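Local coordinates for protein putative acid phosphatase WZB (Escherichia coli, PDB 2WMY) that probably removes phosphate from phosphotyrosine residues of proteins, as a low molecular weight protein tyrosine phosphatase, at residues D9-I14 / Y82-V87. The protein carries 1 engineered substitution. Sequence-based numbering, arbitrary orientation.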
ATOM      1  N   ASP A   9     -15.093  -1.552  -5.086  1.00 36.03           N
ATOM      2  CA  ASP A   9     -15.199  -2.758  -4.280  1.00 43.49           C
ATOM      3  C   ASP A   9     -13.860  -3.479  -4.175  1.00 41.69           C
ATOM      4  O   ASP A   9     -13.652  -4.282  -3.268  1.00 47.70           O
ATOM      5  CB  ASP A   9     -16.264  -3.692  -4.862  1.00 56.78           C
ATOM      6  CG  ASP A   9     -16.838  -4.642  -3.825  1.00 67.56           C
ATOM      7  OD1 ASP A   9     -16.429  -4.568  -2.646  1.00 69.93           O
ATOM      8  OD2 ASP A   9     -17.705  -5.463  -4.190  1.00 71.89           O
ATOM      9  N   SER A  10     -12.961  -3.190  -5.110  1.00 36.61           N
ATOM     10  CA  SER A  10     -11.635  -3.796  -5.127  1.00 31.41           C
ATOM     11  C   SER A  10     -10.561  -2.728  -4.950  1.00 28.56           C
ATOM     12  O   SER A  10     -10.615  -1.677  -5.592  1.00 25.62           O
ATOM     13  CB  SER A  10     -11.408  -4.528  -6.449  1.00 32.22           C
ATOM     14  OG  SER A  10     -12.534  -5.316  -6.797  1.00 52.59           O
ATOM     15  N   ILE A  11      -9.588  -2.996  -4.083  1.00 24.14           N
ATOM     16  CA  ILE A  11      -8.488  -2.057  -3.862  1.00 22.58           C
ATOM     17  C   ILE A  11      -7.107  -2.709  -4.016  1.00 24.75           C
ATOM     18  O   ILE A  11      -6.818  -3.742  -3.395  1.00 24.48           O
ATOM     19  CB  ILE A  11      -8.566  -1.389  -2.474  1.00 21.61           C
ATOM     20  CG1 ILE A  11      -9.934  -0.742  -2.247  1.00 20.50           C
ATOM     21  CG2 ILE A  11      -7.462  -0.346  -2.317  1.00 17.18           C
ATOM     22  CD1 ILE A  11     -10.055  -0.105  -0.873  1.00 20.69           C
ATOM     23  N   LEU A  12      -6.264  -2.103  -4.847  1.00 20.20           N
ATOM     24  CA  LEU A  12      -4.877  -2.538  -4.988  1.00 20.56           C
ATOM     25  C   LEU A  12      -3.950  -1.506  -4.352  1.00 20.27           C
ATOM     26  O   LEU A  12      -3.860  -0.367  -4.817  1.00 21.56           O
ATOM     27  CB  LEU A  12      -4.514  -2.744  -6.466  1.00 15.04           C
ATOM     28  CG  LEU A  12      -3.127  -3.348  -6.748  1.00 26.23           C
ATOM     29  CD1 LEU A  12      -2.992  -4.769  -6.182  1.00 23.42           C
ATOM     30  CD2 LEU A  12      -2.825  -3.344  -8.238  1.00 20.21           C
ATOM     31  N   VAL A  13      -3.268  -1.903  -3.282  1.00 19.35           N
ATOM     32  CA  VAL A  13      -2.303  -1.035  -2.612  1.00 15.38           C
ATOM     33  C   VAL A  13      -0.897  -1.214  -3.188  1.00 12.74           C
ATOM     34  O   VAL A  13      -0.394  -2.329  -3.296  1.00 14.32           O
ATOM     35  CB  VAL A  13      -2.283  -1.300  -1.093  1.00 16.76           C
ATOM     36  CG1 VAL A  13      -1.355  -0.314  -0.391  1.00 13.53           C
ATOM     37  CG2 VAL A  13      -3.695  -1.202  -0.525  1.00 10.77           C
ATOM     38  N   ILE A  14      -0.245  -0.118  -3.549  1.00 17.40           N
ATOM     39  CA  ILE A  14       1.011  -0.235  -4.280  1.00 13.37           C
ATOM     40  C   ILE A  14       2.161   0.605  -3.734  1.00 14.96           C
ATOM     41  O   ILE A  14       2.011   1.811  -3.487  1.00 14.46           O
ATOM     42  CB  ILE A  14       0.809   0.136  -5.764  1.00 21.90           C
ATOM     43  CG1 ILE A  14      -0.336  -0.689  -6.366  1.00 20.01           C
ATOM     44  CG2 ILE A  14       2.114  -0.045  -6.536  1.00 17.24           C
ATOM     45  CD1 ILE A  14      -0.863  -0.149  -7.665  1.00 14.91           C
ATOM     46  N   TYR A  82      -8.828  -4.541 -10.212  1.00 26.20           N
ATOM     47  CA  TYR A  82      -9.127  -3.661  -9.087  1.00 26.49           C
ATOM     48  C   TYR A  82      -9.795  -2.359  -9.524  1.00 28.27           C
ATOM     49  O   TYR A  82      -9.507  -1.826 -10.601  1.00 25.57           O
ATOM     50  CB  TYR A  82      -7.867  -3.425  -8.241  1.00 26.96           C
ATOM     51  CG  TYR A  82      -7.348  -4.716  -7.636  1.00 23.89           C
ATOM     52  CD1 TYR A  82      -7.709  -5.102  -6.351  1.00 25.01           C
ATOM     53  CD2 TYR A  82      -6.539  -5.573  -8.374  1.00 21.80           C
ATOM     54  CE1 TYR A  82      -7.251  -6.299  -5.804  1.00 25.49           C
ATOM     55  CE2 TYR A  82      -6.085  -6.770  -7.844  1.00 21.62           C
ATOM     56  CZ  TYR A  82      -6.440  -7.125  -6.557  1.00 28.51           C
ATOM     57  OH  TYR A  82      -5.988  -8.316  -6.032  1.00 29.17           O
ATOM     58  N   ASP A  83     -10.711  -1.874  -8.692  1.00 31.18           N
ATOM     59  CA  ASP A  83     -11.485  -0.675  -9.007  1.00 25.09           C
ATOM     60  C   ASP A  83     -10.752   0.591  -8.596  1.00 23.59           C
ATOM     61  O   ASP A  83     -11.093   1.686  -9.047  1.00 23.53           O
ATOM     62  CB  ASP A  83     -12.841  -0.718  -8.305  1.00 24.12           C
ATOM     63  CG  ASP A  83     -13.614  -1.987  -8.607  1.00 31.29           C
ATOM     64  OD1 ASP A  83     -13.590  -2.445  -9.772  1.00 34.41           O
ATOM     65  OD2 ASP A  83     -14.247  -2.523  -7.675  1.00 37.87           O
ATOM     66  N   LEU A  84      -9.748   0.433  -7.741  1.00 21.36           N
ATOM     67  CA  LEU A  84      -9.021   1.565  -7.187  1.00 18.69           C
ATOM     68  C   LEU A  84      -7.584   1.174  -6.819  1.00 27.34           C
ATOM     69  O   LEU A  84      -7.354   0.176  -6.131  1.00 25.63           O
ATOM     70  CB  LEU A  84      -9.755   2.091  -5.948  1.00 23.67           C
ATOM     71  CG  LEU A  84      -9.080   3.209  -5.153  1.00 30.31           C
ATOM     72  CD1 LEU A  84      -9.148   4.525  -5.927  1.00 31.10           C
ATOM     73  CD2 LEU A  84      -9.733   3.359  -3.796  1.00 30.91           C
ATOM     74  N   LEU A  85      -6.626   1.972  -7.288  1.00 22.17           N
ATOM     75  CA  LEU A  85      -5.221   1.791  -6.958  1.00 18.43           C
ATOM     76  C   LEU A  85      -4.787   2.903  -6.012  1.00 21.87           C
ATOM     77  O   LEU A  85      -5.083   4.079  -6.243  1.00 32.57           O
ATOM     78  CB  LEU A  85      -4.352   1.843  -8.225  1.00 13.99           C
ATOM     79  CG  LEU A  85      -4.264   0.643  -9.174  1.00 20.09           C
ATOM     80  CD1 LEU A  85      -5.626   0.131  -9.567  1.00 23.48           C
ATOM     81  CD2 LEU A  85      -3.453   1.017 -10.413  1.00 18.57           C
ATOM     82  N   LEU A  86      -4.076   2.532  -4.955  1.00 20.68           N
ATOM     83  CA  LEU A  86      -3.541   3.506  -4.020  1.00 17.66           C
ATOM     84  C   LEU A  86      -2.028   3.367  -3.969  1.00 21.12           C
ATOM     85  O   LEU A  86      -1.511   2.324  -3.563  1.00 18.39           O
ATOM     86  CB  LEU A  86      -4.165   3.317  -2.631  1.00 11.66           C
ATOM     87  CG  LEU A  86      -5.662   3.647  -2.568  1.00 18.24           C
ATOM     88  CD1 LEU A  86      -6.211   3.438  -1.173  1.00 21.15           C
ATOM     89  CD2 LEU A  86      -5.912   5.083  -3.032  1.00 13.68           C
ATOM     90  N   VAL A  87      -1.322   4.410  -4.398  1.00 23.29           N
ATOM     91  CA  VAL A  87       0.135   4.354  -4.470  1.00 14.72           C
ATOM     92  C   VAL A  87       0.778   5.250  -3.420  1.00 19.16           C
ATOM     93  O   VAL A  87       0.179   6.221  -2.970  1.00 17.80           O
ATOM     94  CB  VAL A  87       0.683   4.705  -5.863  1.00 14.55           C
ATOM     95  CG1 VAL A  87      -0.006   3.882  -6.938  1.00 21.15           C
ATOM     96  CG2 VAL A  87       0.531   6.192  -6.141  1.00 24.20           C
TER
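The ring of Tyr82 carries Leu12 CB over one face, 3.6 Å from Tyr82 CG and off-centre toward the rim, a CH-pi contact 25° from the ring normal; Ile11 N lies at the edge, in the ring plane. Strands 10-14 and 84-87 are central neighbours in the parallel sheet of the low molecular weight phosphatase fold; the first runs on to Cys15, the predicted nucleophile. The Leu12 and Tyr82 side chains cross at about a right angle: Leu12 CG is anti to the backbone N (chi1 -174°), and Leu12 CD1 lies 4.0 Å from Tyr82 CE2. Outside the pair, Lys37 makes a cation-pi contact with the ring, and the hydroxyl is hydrogen-bonded to Asn39 ND2. Three backbone bonds zip the strands: Leu12 N to Leu84 O (2.8 Å), Leu86 N to Leu12 O and Ile14 N to Leu86 O. On the face that holds Leu12, Ile14, Leu85 and Val87, Ile14 CD1 packs 3.8 Å from Leu85 CG, and Ile14 CB meets Val87 CG1; on the reverse, Ile11 CG2 touches Leu86 CD1 at 4.1 Å. Val87 carries this packing on to helix 90-99. At the N-terminal end, a carboxylate takes over from regular pairing. Asp83 OD2 accepts Asp9 N through its anti lone pair, at 2.9 Å. Ser10 N meets the same Asp83 OD2 from above the carboxylate plane, and Ser10 OG adds a weak third bond. An alanine in place of Asp83 would probably leave the Asp9 and Ser10 N-H groups without their shared acceptor and weaken their hold on this end of the strand. Ser10 O, meanwhile, weakly accepts both Asp83 N and Leu84 N, each at 3.1 Å.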